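Local coordinates for protein alpha,alpha-trehalose-phosphate synthase (UDP-forming) (Burkholderia xenovorans, PDB 5HXA) that belongs to glycosyltransferase family 20, enzymes built on the two-domain GT-B fold, at residues I234-D239 against A377-A382; V280-A285 against V366-D371; S395-A400 against V409-D414. All blocks are in the same frame, centred on the assembly; numbering follows the deposited sequence.

Interaction 1: I234-D239 against A377-A382; sequences IGIYPD and AKEYVA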
ATOM      1  N   ILE A 234      22.258   6.095  -3.897  1.00 20.27           N
ATOM      2  CA  ILE A 234      22.893   7.253  -4.509  1.00 22.09           C
ATOM      3  C   ILE A 234      23.387   8.197  -3.418  1.00 23.13           C
ATOM      4  O   ILE A 234      22.727   8.402  -2.388  1.00 21.93           O
ATOM      5  CB  ILE A 234      21.933   7.945  -5.500  1.00 23.89           C
ATOM      6  CG1 ILE A 234      22.684   8.981  -6.342  1.00 31.94           C
ATOM      7  CG2 ILE A 234      20.780   8.631  -4.790  1.00 24.74           C
ATOM      8  CD1 ILE A 234      21.856   9.530  -7.502  1.00 32.51           C
ATOM      9  N   GLY A 235      24.588   8.739  -3.614  1.00 23.42           N
ATOM     10  CA  GLY A 235      25.205   9.615  -2.649  1.00 20.17           C
ATOM     11  C   GLY A 235      25.310  11.047  -3.143  1.00 22.95           C
ATOM     12  O   GLY A 235      24.710  11.442  -4.145  1.00 23.01           O
ATOM     13  N   ILE A 236      26.085  11.833  -2.400  1.00 19.55           N
ATOM     14  CA  ILE A 236      26.376  13.220  -2.726  1.00 22.95           C
ATOM     15  C   ILE A 236      27.887  13.411  -2.655  1.00 25.20           C
ATOM     16  O   ILE A 236      28.629  12.471  -2.394  1.00 21.89           O
ATOM     17  CB  ILE A 236      25.663  14.209  -1.778  1.00 22.85           C
ATOM     18  CG1 ILE A 236      26.167  14.032  -0.343  1.00 17.15           C
ATOM     19  CG2 ILE A 236      24.147  14.031  -1.847  1.00 20.94           C
ATOM     20  CD1 ILE A 236      25.724  15.153   0.596  1.00 22.37           C
ATOM     21  N   TYR A 237      28.334  14.647  -2.892  1.00 20.48           N
ATOM     22  CA  TYR A 237      29.701  15.064  -2.600  1.00 22.89           C
ATOM     23  C   TYR A 237      29.649  15.962  -1.372  1.00 20.87           C
ATOM     24  O   TYR A 237      29.510  17.187  -1.500  1.00 20.40           O
ATOM     25  CB  TYR A 237      30.328  15.796  -3.788  1.00 29.11           C
ATOM     26  CG  TYR A 237      30.590  14.895  -4.981  1.00 29.92           C
ATOM     27  CD1 TYR A 237      31.489  13.838  -4.890  1.00 30.17           C
ATOM     28  CD2 TYR A 237      29.938  15.100  -6.194  1.00 33.21           C
ATOM     29  CE1 TYR A 237      31.738  13.007  -5.978  1.00 33.50           C
ATOM     30  CE2 TYR A 237      30.182  14.273  -7.292  1.00 33.10           C
ATOM     31  CZ  TYR A 237      31.080  13.229  -7.174  1.00 35.26           C
ATOM     32  OH  TYR A 237      31.324  12.407  -8.250  1.00 41.26           O
ATOM     33  N   PRO A 238      29.774  15.409  -0.158  1.00 23.04           N
ATOM     34  CA  PRO A 238      29.449  16.205   1.045  1.00 19.74           C
ATOM     35  C   PRO A 238      30.380  17.386   1.266  1.00 24.38           C
ATOM     36  O   PRO A 238      29.936  18.438   1.738  1.00 23.08           O
ATOM     37  CB  PRO A 238      29.562  15.187   2.198  1.00 25.82           C
ATOM     38  CG  PRO A 238      29.887  13.859   1.574  1.00 25.86           C
ATOM     39  CD  PRO A 238      30.309  14.073   0.159  1.00 24.89           C
ATOM     40  N   ASP A 239      31.668  17.248   0.953  1.00 23.99           N
ATOM     41  CA  ASP A 239      32.568  18.372   1.180  1.00 27.46           C
ATOM     42  C   ASP A 239      32.401  19.461   0.123  1.00 25.97           C
ATOM     43  O   ASP A 239      32.613  20.646   0.418  1.00 24.88           O
ATOM     44  CB  ASP A 239      34.016  17.878   1.241  1.00 33.76           C
ATOM     45  CG  ASP A 239      34.268  16.960   2.438  1.00 42.12           C
ATOM     46  OD1 ASP A 239      33.766  17.259   3.547  1.00 44.16           O
ATOM     47  OD2 ASP A 239      34.957  15.940   2.267  1.00 45.26           O
ATOM     48  N   ALA A 377      17.962  15.274   2.557  1.00 17.81           N
ATOM     49  CA  ALA A 377      18.471  14.954   3.890  1.00 19.50           C
ATOM     50  C   ALA A 377      19.995  14.962   3.920  1.00 17.25           C
ATOM     51  O   ALA A 377      20.605  15.485   4.864  1.00 19.08           O
ATOM     52  CB  ALA A 377      17.946  13.593   4.351  1.00 21.79           C
ATOM     53  N   LYS A 378      20.630  14.367   2.902  1.00 19.24           N
ATOM     54  CA  LYS A 378      22.090  14.350   2.850  1.00 18.10           C
ATOM     55  C   LYS A 378      22.644  15.753   2.622  1.00 19.89           C
ATOM     56  O   LYS A 378      23.607  16.164   3.281  1.00 18.73           O
ATOM     57  CB  LYS A 378      22.562  13.393   1.754  1.00 18.78           C
ATOM     58  CG  LYS A 378      22.078  11.944   1.949  1.00 20.19           C
ATOM     59  CD  LYS A 378      22.789  10.954   1.027  1.00 19.21           C
ATOM     60  CE  LYS A 378      22.244   9.533   1.265  1.00 20.80           C
ATOM     61  NZ  LYS A 378      22.853   8.524   0.351  1.00 26.26           N
ATOM     62  N   GLU A 379      22.022  16.512   1.709  1.00 16.49           N
ATOM     63  CA  GLU A 379      22.472  17.872   1.420  1.00 20.44           C
ATOM     64  C   GLU A 379      22.333  18.780   2.633  1.00 20.12           C
ATOM     65  O   GLU A 379      23.222  19.600   2.903  1.00 17.27           O
ATOM     66  CB  GLU A 379      21.678  18.441   0.238  1.00 17.25           C
ATOM     67  CG  GLU A 379      21.917  17.681  -1.046  1.00 24.15           C
ATOM     68  CD  GLU A 379      20.905  18.018  -2.129  1.00 28.75           C
ATOM     69  OE1 GLU A 379      19.882  18.660  -1.823  1.00 28.86           O
ATOM     70  OE2 GLU A 379      21.145  17.630  -3.283  1.00 34.79           O
ATOM     71  N   TYR A 380      21.216  18.664   3.362  1.00 16.62           N
ATOM     72  CA  TYR A 380      21.015  19.473   4.563  1.00 17.50           C
ATOM     73  C   TYR A 380      22.154  19.266   5.546  1.00 18.07           C
ATOM     74  O   TYR A 380      22.695  20.232   6.105  1.00 17.86           O
ATOM     75  CB  TYR A 380      19.679  19.132   5.259  1.00 14.98           C
ATOM     76  CG  TYR A 380      19.603  19.823   6.614  1.00 17.20           C
ATOM     77  CD1 TYR A 380      19.239  21.167   6.709  1.00 18.15           C
ATOM     78  CD2 TYR A 380      19.956  19.152   7.788  1.00 18.33           C
ATOM     79  CE1 TYR A 380      19.212  21.821   7.941  1.00 15.11           C
ATOM     80  CE2 TYR A 380      19.937  19.794   9.029  1.00 18.29           C
ATOM     81  CZ  TYR A 380      19.572  21.132   9.096  1.00 21.71           C
ATOM     82  OH  TYR A 380      19.564  21.771  10.312  1.00 20.43           O
ATOM     83  N   VAL A 381      22.512  18.003   5.794  1.00 16.98           N
ATOM     84  CA  VAL A 381      23.562  17.708   6.768  1.00 17.69           C
ATOM     85  C   VAL A 381      24.907  18.222   6.274  1.00 21.50           C
ATOM     86  O   VAL A 381      25.633  18.905   7.009  1.00 19.15           O
ATOM     87  CB  VAL A 381      23.603  16.200   7.077  1.00 15.91           C
ATOM     88  CG1 VAL A 381      24.799  15.866   8.002  1.00 16.03           C
ATOM     89  CG2 VAL A 381      22.290  15.775   7.737  1.00 17.12           C
ATOM     90  N   ALA A 382      25.251  17.927   5.013  1.00 17.06           N
ATOM     91  CA  ALA A 382      26.549  18.341   4.493  1.00 18.73           C
ATOM     92  C   ALA A 382      26.670  19.858   4.383  1.00 18.68           C
ATOM     93  O   ALA A 382      27.792  20.374   4.368  1.00 19.84           O
ATOM     94  CB  ALA A 382      26.815  17.694   3.129  1.00 19.07           C
TER
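Lys378 reaches Ile234 because its CG stands anti to its carbonyl carbon (chi1 -59°) and the chain beyond is fully extended, carrying the ammonium group up to the backbone carbonyl. Lys378 NZ gives a hydrogen bond to Ile234 O at 2.7 Å, with the donor tilted 26° out of the carbonyl plane, and Gln403 OE1 is a second partner for this buried nitrogen. In Ile236, CG1 takes the crowded position between the backbone N and the carbonyl carbon (chi1 63°), which sets CD1 against the side of helix 375-382: it lies 3.6 Å from Lys378 O and 3.8 Å from Ala382 CB. An isoleucine suits this place, since Ile236 CG2 meets the aliphatic foot of the lysine, 4.0 Å from Lys378 CB, while CD1 reaches the next turn. Ala382, with only a methyl, admits the start of the other helix closely; its CB is 3.5 Å from Pro238 O and also meets Pro238 CB. Pro238, lacking an N-H, fits a first helical turn. The chain thus runs from strand 225-231 of the mixed sheet past helix 375-382 into helix 238-247, with Ile234 packed on helix 449-461 and Pro238 and Lys378 on Met444 of helix 430-446.

Interaction 2: V280-A285 against V366-D371; sequences VERFQA and VTPLRD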
ATOM      1  N   VAL A 280       1.438  17.788   4.408  1.00 23.06           N
ATOM      2  CA  VAL A 280       0.371  18.045   5.375  1.00 24.10           C
ATOM      3  C   VAL A 280       0.756  17.507   6.751  1.00 28.21           C
ATOM      4  O   VAL A 280       0.568  18.177   7.775  1.00 23.49           O
ATOM      5  CB  VAL A 280      -0.960  17.437   4.890  1.00 27.44           C
ATOM      6  CG1 VAL A 280      -1.957  17.399   6.029  1.00 26.05           C
ATOM      7  CG2 VAL A 280      -1.531  18.242   3.718  1.00 30.26           C
ATOM      8  N   GLU A 281       1.295  16.286   6.798  1.00 21.82           N
ATOM      9  CA  GLU A 281       1.729  15.722   8.070  1.00 18.29           C
ATOM     10  C   GLU A 281       2.857  16.547   8.674  1.00 18.60           C
ATOM     11  O   GLU A 281       2.916  16.730   9.895  1.00 19.55           O
ATOM     12  CB  GLU A 281       2.170  14.266   7.885  1.00 20.28           C
ATOM     13  CG  GLU A 281       1.021  13.273   7.583  1.00 20.89           C
ATOM     14  CD  GLU A 281       0.577  13.273   6.122  1.00 29.89           C
ATOM     15  OE1 GLU A 281       1.125  14.048   5.309  1.00 30.11           O
ATOM     16  OE2 GLU A 281      -0.331  12.490   5.786  1.00 34.49           O
ATOM     17  N   ARG A 282       3.781  17.030   7.838  1.00 20.24           N
ATOM     18  CA  ARG A 282       4.844  17.892   8.345  1.00 20.42           C
ATOM     19  C   ARG A 282       4.268  19.121   9.037  1.00 18.85           C
ATOM     20  O   ARG A 282       4.703  19.480  10.139  1.00 16.94           O
ATOM     21  CB  ARG A 282       5.791  18.310   7.215  1.00 23.06           C
ATOM     22  CG  ARG A 282       7.023  17.444   7.167  1.00 30.70           C
ATOM     23  CD  ARG A 282       7.925  17.845   6.067  1.00 29.89           C
ATOM     24  NE  ARG A 282       8.049  16.779   5.093  1.00 22.52           N
ATOM     25  CZ  ARG A 282       8.961  16.782   4.143  1.00 26.47           C
ATOM     26  NH1 ARG A 282       9.813  17.801   4.067  1.00 23.82           N
ATOM     27  NH2 ARG A 282       9.029  15.779   3.278  1.00 30.70           N
ATOM     28  N   PHE A 283       3.289  19.779   8.399  1.00 15.46           N
ATOM     29  CA  PHE A 283       2.661  20.955   9.009  1.00 17.64           C
ATOM     30  C   PHE A 283       1.946  20.587  10.300  1.00 17.99           C
ATOM     31  O   PHE A 283       2.018  21.321  11.292  1.00 18.68           O
ATOM     32  CB  PHE A 283       1.655  21.599   8.051  1.00 14.26           C
ATOM     33  CG  PHE A 283       2.274  22.333   6.882  1.00 19.39           C
ATOM     34  CD1 PHE A 283       3.615  22.194   6.573  1.00 13.90           C
ATOM     35  CD2 PHE A 283       1.490  23.158   6.084  1.00 20.57           C
ATOM     36  CE1 PHE A 283       4.173  22.882   5.483  1.00 17.40           C
ATOM     37  CE2 PHE A 283       2.044  23.852   5.001  1.00 21.03           C
ATOM     38  CZ  PHE A 283       3.384  23.697   4.699  1.00 21.53           C
ATOM     39  N   GLN A 284       1.228  19.460  10.295  1.00 16.97           N
ATOM     40  CA  GLN A 284       0.437  19.090  11.463  1.00 19.38           C
ATOM     41  C   GLN A 284       1.315  18.726  12.657  1.00 15.08           C
ATOM     42  O   GLN A 284       0.941  18.991  13.804  1.00 19.28           O
ATOM     43  CB  GLN A 284      -0.500  17.945  11.101  1.00 16.14           C
ATOM     44  CG  GLN A 284      -1.691  18.443  10.276  1.00 20.31           C
ATOM     45  CD  GLN A 284      -2.580  17.319   9.800  1.00 32.06           C
ATOM     46  OE1 GLN A 284      -2.265  16.141   9.985  1.00 32.72           O
ATOM     47  NE2 GLN A 284      -3.696  17.675   9.175  1.00 31.80           N
ATOM     48  N   ALA A 285       2.474  18.101  12.421  1.00 15.86           N
ATOM     49  CA  ALA A 285       3.354  17.805  13.553  1.00 19.50           C
ATOM     50  C   ALA A 285       4.010  19.075  14.085  1.00 19.75           C
ATOM     51  O   ALA A 285       4.287  19.173  15.287  1.00 18.59           O
ATOM     52  CB  ALA A 285       4.419  16.775  13.159  1.00 15.46           C
ATOM     53  N   VAL A 366      12.874  16.500   7.174  1.00 18.12           N
ATOM     54  CA  VAL A 366      12.820  15.709   5.946  1.00 17.32           C
ATOM     55  C   VAL A 366      12.096  14.396   6.224  1.00 14.19           C
ATOM     56  O   VAL A 366      12.734  13.371   6.476  1.00 16.81           O
ATOM     57  CB  VAL A 366      14.240  15.448   5.388  1.00 18.72           C
ATOM     58  CG1 VAL A 366      14.155  14.787   4.018  1.00 18.83           C
ATOM     59  CG2 VAL A 366      15.050  16.764   5.284  1.00 14.95           C
ATOM     60  N   THR A 367      10.758  14.404   6.193  1.00 14.69           N
ATOM     61  CA  THR A 367       9.976  13.249   6.633  1.00 15.98           C
ATOM     62  C   THR A 367       8.957  12.824   5.581  1.00 21.36           C
ATOM     63  O   THR A 367       7.751  12.752   5.858  1.00 20.94           O
ATOM     64  CB  THR A 367       9.295  13.543   7.972  1.00 19.60           C
ATOM     65  OG1 THR A 367       8.441  14.686   7.850  1.00 17.58           O
ATOM     66  CG2 THR A 367      10.335  13.840   9.031  1.00 14.68           C
ATOM     67  N   PRO A 368       9.414  12.480   4.368  1.00 19.38           N
ATOM     68  CA  PRO A 368       8.477  11.983   3.357  1.00 18.35           C
ATOM     69  C   PRO A 368       7.827  10.674   3.786  1.00 18.47           C
ATOM     70  O   PRO A 368       8.405   9.874   4.525  1.00 17.21           O
ATOM     71  CB  PRO A 368       9.361  11.785   2.118  1.00 21.52           C
ATOM     72  CG  PRO A 368      10.731  11.519   2.680  1.00 22.71           C
ATOM     73  CD  PRO A 368      10.818  12.401   3.898  1.00 17.72           C
ATOM     74  N   LEU A 369       6.608  10.452   3.287  1.00 17.17           N
ATOM     75  CA  LEU A 369       5.921   9.187   3.529  1.00 16.94           C
ATOM     76  C   LEU A 369       6.570   8.043   2.770  1.00 23.82           C
ATOM     77  O   LEU A 369       6.541   6.899   3.233  1.00 19.96           O
ATOM     78  CB  LEU A 369       4.441   9.304   3.133  1.00 17.74           C
ATOM     79  CG  LEU A 369       3.749  10.515   3.773  1.00 24.56           C
ATOM     80  CD1 LEU A 369       2.271  10.617   3.369  1.00 22.40           C
ATOM     81  CD2 LEU A 369       3.885  10.435   5.280  1.00 20.58           C
ATOM     82  N   ARG A 370       7.119   8.318   1.588  1.00 18.73           N
ATOM     83  CA  ARG A 370       7.781   7.303   0.779  1.00 19.25           C
ATOM     84  C   ARG A 370       8.740   8.050  -0.142  1.00 29.14           C
ATOM     85  O   ARG A 370       8.323   8.991  -0.815  1.00 20.67           O
ATOM     86  CB  ARG A 370       6.737   6.485  -0.009  1.00 25.88           C
ATOM     87  CG  ARG A 370       7.150   5.118  -0.471  1.00 37.74           C
ATOM     88  CD  ARG A 370       7.570   4.220   0.682  1.00 31.47           C
ATOM     89  NE  ARG A 370       6.462   3.618   1.426  1.00 35.31           N
ATOM     90  CZ  ARG A 370       6.561   2.450   2.060  1.00 36.54           C
ATOM     91  NH1 ARG A 370       7.701   1.776   2.006  1.00 25.49           N
ATOM     92  NH2 ARG A 370       5.528   1.945   2.730  1.00 37.22           N
ATOM     93  N   ASP A 371      10.021   7.677  -0.127  1.00 19.03           N
ATOM     94  CA  ASP A 371      11.020   8.313  -0.987  1.00 19.84           C
ATOM     95  C   ASP A 371      12.097   7.289  -1.326  1.00 22.50           C
ATOM     96  O   ASP A 371      12.610   6.617  -0.427  1.00 23.21           O
ATOM     97  CB  ASP A 371      11.637   9.535  -0.291  1.00 17.73           C
ATOM     98  CG  ASP A 371      12.202  10.556  -1.274  1.00 39.87           C
ATOM     99  OD1 ASP A 371      12.836  10.159  -2.281  1.00 43.17           O
ATOM    100  OD2 ASP A 371      12.027  11.764  -1.017  1.00 32.56           O
TER
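Arg282 lays its long side chain along Thr367, joining helix 279-292 to the loop that follows strand 363-366 in the Rossmann-like, six-strand parallel sheet of the GT-B fold. This is the tight part of the contact. The two side chains run past each other in opposite directions, and Thr367 OG1 sits 3.2 Å from Arg282 CG, against the aliphatic portion of the chain. A bend at chi3 (-116°) then turns the guanidinium so that one face lies under the loop backbone: Thr367 N is 3.5 Å above its centre, and Val366 CA stands over the same face, nearer the rim. Thr367 N is buried here and has no partner in the model. Although Arg282 NH2 comes within 3.5 Å of Pro368 N, a proline nitrogen has no hydrogen to offer and the two do not bond.

The two terminal nitrogens of Arg282 are bonded elsewhere: NH1 to Ser269 OG, NH2 in a salt bridge to Asp271 OD2 and a hydrogen bond to Lys277 O. Arginine suits this site because its long aliphatic chain lies against Thr367 while its two terminal nitrogens reach Ser269, Asp271 and Lys277; the nearby carboxylate probably offsets its buried charge.

Toward the partly exposed side the packing is thinner. Glu281 and Leu369 cross at about a right angle and touch by their tips. The bent glutamate chain, turned at chi2 (81°), brings its carboxylate to the end of the leucine, with Glu281 OE2 4.0 Å from Leu369 CD1.

Interaction 3: S395-A400 against V409-D414; sequences SQFAGA and VVNPFD. With EDO (1,2-ethanediol), chain D.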
ATOM      1  N   SER A 395      12.461  10.766   8.055  1.00 16.75           N
ATOM      2  CA  SER A 395      11.479   9.690   7.967  1.00 15.88           C
ATOM      3  C   SER A 395      12.150   8.332   7.825  1.00 16.06           C
ATOM      4  O   SER A 395      13.129   8.181   7.098  1.00 15.94           O
ATOM      5  CB  SER A 395      10.564   9.907   6.756  1.00 15.11           C
ATOM      6  OG  SER A 395       9.820   8.735   6.495  1.00 25.21           O
ATOM      7  N   GLN A 396      11.575   7.318   8.468  1.00 16.30           N
ATOM      8  CA  GLN A 396      12.114   5.984   8.234  1.00 19.57           C
ATOM      9  C   GLN A 396      11.753   5.441   6.854  1.00 29.37           C
ATOM     10  O   GLN A 396      12.219   4.357   6.496  1.00 28.86           O
ATOM     11  CB  GLN A 396      11.635   5.018   9.329  1.00 22.18           C
ATOM     12  CG  GLN A 396      10.159   4.966   9.574  1.00 39.53           C
ATOM     13  CD  GLN A 396       9.822   4.348  10.938  1.00 38.20           C
ATOM     14  OE1 GLN A 396      10.631   4.367  11.865  1.00 54.41           O
ATOM     15  NE2 GLN A 396       8.636   3.794  11.049  1.00 48.13           N
ATOM     16  N   PHE A 397      10.953   6.159   6.065  1.00 20.52           N
ATOM     17  CA  PHE A 397      10.579   5.700   4.732  1.00 24.56           C
ATOM     18  C   PHE A 397      11.281   6.480   3.621  1.00 24.57           C
ATOM     19  O   PHE A 397      10.875   6.381   2.459  1.00 23.18           O
ATOM     20  CB  PHE A 397       9.062   5.787   4.560  1.00 21.57           C
ATOM     21  CG  PHE A 397       8.282   4.961   5.568  1.00 27.88           C
ATOM     22  CD1 PHE A 397       8.079   3.609   5.368  1.00 37.86           C
ATOM     23  CD2 PHE A 397       7.757   5.549   6.709  1.00 23.49           C
ATOM     24  CE1 PHE A 397       7.362   2.848   6.286  1.00 40.22           C
ATOM     25  CE2 PHE A 397       7.038   4.793   7.631  1.00 23.50           C
ATOM     26  CZ  PHE A 397       6.844   3.441   7.416  1.00 26.79           C
ATOM     27  N   ALA A 398      12.315   7.254   3.952  1.00 16.44           N
ATOM     28  CA  ALA A 398      13.010   8.091   2.977  1.00 16.33           C
ATOM     29  C   ALA A 398      14.165   7.380   2.276  1.00 31.96           C
ATOM     30  O   ALA A 398      14.821   7.988   1.427  1.00 48.26           O
ATOM     31  CB  ALA A 398      13.534   9.364   3.647  1.00 18.96           C
ATOM     32  N   GLY A 399      14.437   6.130   2.607  1.00 28.22           N
ATOM     33  CA  GLY A 399      15.511   5.404   1.951  1.00 29.49           C
ATOM     34  C   GLY A 399      16.876   5.744   2.518  1.00 37.80           C
ATOM     35  O   GLY A 399      17.778   4.909   2.506  1.00 28.80           O
ATOM     36  N   ALA A 400      17.036   6.958   3.049  1.00 42.28           N
ATOM     37  CA  ALA A 400      18.341   7.461   3.459  1.00 36.07           C
ATOM     38  C   ALA A 400      18.692   7.175   4.924  1.00 44.27           C
ATOM     39  O   ALA A 400      19.831   7.438   5.321  1.00 37.46           O
ATOM     40  CB  ALA A 400      18.425   8.972   3.185  1.00 32.41           C
ATOM     41  N   VAL A 409      15.380   9.700  13.665  1.00 18.88           N
ATOM     42  CA  VAL A 409      14.563   8.967  12.710  1.00 18.33           C
ATOM     43  C   VAL A 409      13.172   8.797  13.297  1.00 20.44           C
ATOM     44  O   VAL A 409      13.024   8.428  14.468  1.00 17.22           O
ATOM     45  CB  VAL A 409      15.205   7.609  12.374  1.00 18.95           C
ATOM     46  CG1 VAL A 409      14.311   6.796  11.442  1.00 19.09           C
ATOM     47  CG2 VAL A 409      16.574   7.832  11.730  1.00 20.09           C
ATOM     48  N   VAL A 410      12.146   9.071  12.483  1.00 16.23           N
ATOM     49  CA  VAL A 410      10.762   9.060  12.942  1.00 15.71           C
ATOM     50  C   VAL A 410       9.862   8.356  11.933  1.00 18.59           C
ATOM     51  O   VAL A 410      10.170   8.242  10.742  1.00 18.08           O
ATOM     52  CB  VAL A 410      10.223  10.490  13.210  1.00 17.48           C
ATOM     53  CG1 VAL A 410      11.018  11.167  14.341  1.00 18.47           C
ATOM     54  CG2 VAL A 410      10.246  11.343  11.925  1.00 16.69           C
ATOM     55  N   ASN A 411       8.733   7.873  12.446  1.00 17.02           N
ATOM     56  CA  ASN A 411       7.655   7.350  11.620  1.00 18.23           C
ATOM     57  C   ASN A 411       6.730   8.518  11.296  1.00 21.10           C
ATOM     58  O   ASN A 411       6.086   9.053  12.211  1.00 21.60           O
ATOM     59  CB  ASN A 411       6.905   6.262  12.371  1.00 17.75           C
ATOM     60  CG  ASN A 411       5.843   5.584  11.521  1.00 22.34           C
ATOM     61  OD1 ASN A 411       5.324   6.164  10.556  1.00 21.28           O
ATOM     62  ND2 ASN A 411       5.505   4.364  11.884  1.00 20.21           N
ATOM     63  N   PRO A 412       6.641   8.966  10.038  1.00 19.17           N
ATOM     64  CA  PRO A 412       5.829  10.162   9.751  1.00 19.99           C
ATOM     65  C   PRO A 412       4.341   9.932   9.955  1.00 20.73           C
ATOM     66  O   PRO A 412       3.582  10.912   9.990  1.00 24.72           O
ATOM     67  CB  PRO A 412       6.164  10.475   8.281  1.00 15.00           C
ATOM     68  CG  PRO A 412       6.471   9.119   7.693  1.00 21.63           C
ATOM     69  CD  PRO A 412       7.214   8.376   8.816  1.00 20.97           C
ATOM     70  N   PHE A 413       3.895   8.682  10.098  1.00 19.71           N
ATOM     71  CA  PHE A 413       2.500   8.423  10.442  1.00 25.32           C
ATOM     72  C   PHE A 413       2.213   8.638  11.926  1.00 29.42           C
ATOM     73  O   PHE A 413       1.081   8.411  12.357  1.00 28.88           O
ATOM     74  CB  PHE A 413       2.112   6.992  10.040  1.00 22.90           C
ATOM     75  CG  PHE A 413       2.152   6.758   8.556  1.00 34.45           C
ATOM     76  CD1 PHE A 413       3.343   6.422   7.923  1.00 25.46           C
ATOM     77  CD2 PHE A 413       1.009   6.902   7.786  1.00 50.61           C
ATOM     78  CE1 PHE A 413       3.385   6.227   6.544  1.00 23.67           C
ATOM     79  CE2 PHE A 413       1.046   6.703   6.412  1.00 52.82           C
ATOM     80  CZ  PHE A 413       2.240   6.368   5.792  1.00 30.92           C
ATOM     81  N   ASP A 414       3.213   9.041  12.707  1.00 19.43           N
ATOM     82  CA  ASP A 414       3.100   9.271  14.146  1.00 22.26           C
ATOM     83  C   ASP A 414       3.346  10.764  14.370  1.00 21.35           C
ATOM     84  O   ASP A 414       4.488  11.194  14.551  1.00 18.33           O
ATOM     85  CB  ASP A 414       4.113   8.383  14.925  1.00 22.05           C
ATOM     86  CG  ASP A 414       3.882   8.400  16.426  1.00 20.96           C
ATOM     87  OD1 ASP A 414       3.204   9.316  16.925  1.00 21.52           O
ATOM     88  OD2 ASP A 414       4.385   7.487  17.108  1.00 22.18           O
TER
HETATM   89  C1  EDO D 503      14.780   2.701   8.233  1.00 64.10           C
HETATM   90  O1  EDO D 503      14.924   3.483   7.035  1.00 59.78           O
HETATM   91  C2  EDO D 503      14.754   3.599   9.468  1.00 59.08           C
HETATM   92  O2  EDO D 503      15.715   3.191  10.454  1.00 54.12           O
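Ser395 and Val410 form a parallel beta bridge at the edge of the six-strand Rossmann-like sheet, where strands 391-395 and 408-410 both give way to type I turns. Gln396 N donates to Val410 O at 2.8 Å, and a CA-H...O contact from Ser395 CA (3.4 Å) reaches the same oxygen, so two successive residues grip one carbonyl. Beyond the bridge, Phe397 meets the second turn. Pro412 CD lies at the edge of the Phe397 ring, 3.6 Å from Phe397 CD2, and Asn411 OD1 also approaches that edge in the ring plane. Phe413 completes the cluster, turning its edge toward the face of Phe397 in an offset edge-to-face pair, centroids 5.9 Å apart and planes at 85°. Gln396, extended beyond CG, crosses Asn411 obliquely, its NE2 against Asn411 CB; NE2 also comes near Asn411 ND2, but two donors cannot bond.

Two short polar side chains shape these turns. With OG anti to the backbone N (chi1 167°), Ser395 accepts from Phe397 N at 2.8 Å, an ST turn, and the same hydroxyl bonds to Pro368 O. Asn411 closes the matching Asx turn, its OD1 accepting from Phe413 N at 2.9 Å. Serine and asparagine suit these places because each carries an acceptor close to the main chain, and each fixes the backbone of a phenylalanine. Further out, Asp414 caps helix 415-426 through Gln417 N, while Arg173 of the second subunit packs on Phe397 and Asn411.

Beside the strand ends lies a 1,2-ethanediol, probably from the crystallisation liquor; its O1 donates to Gln396 O at 2.9 Å, and its C2 lies 3.8 Å from Val409 CG1.

All three contacts are largely buried, but they join different parts of the fold. Interactions 2 and 3, with centres about 8 Å apart, gather the loops beyond three adjacent strands, 363-366, 391-395 and 408-410, and a backbone bond from Asp371 N to Phe397 O (3.0 Å) ties them together. Interaction 1, about 20 Å from interaction 2 centre to centre, joins a connecting loop and two helices, and touches it where Ala377 packs on Val366. Chemistry follows place: a lysine-carbonyl bond amid aliphatic packing in interaction 1, a guanidinium with one face under loop backbone in interaction 2, and sheet, turn and aromatic contacts in interaction 3, which alone has an exposed residue, Val409, among those touching.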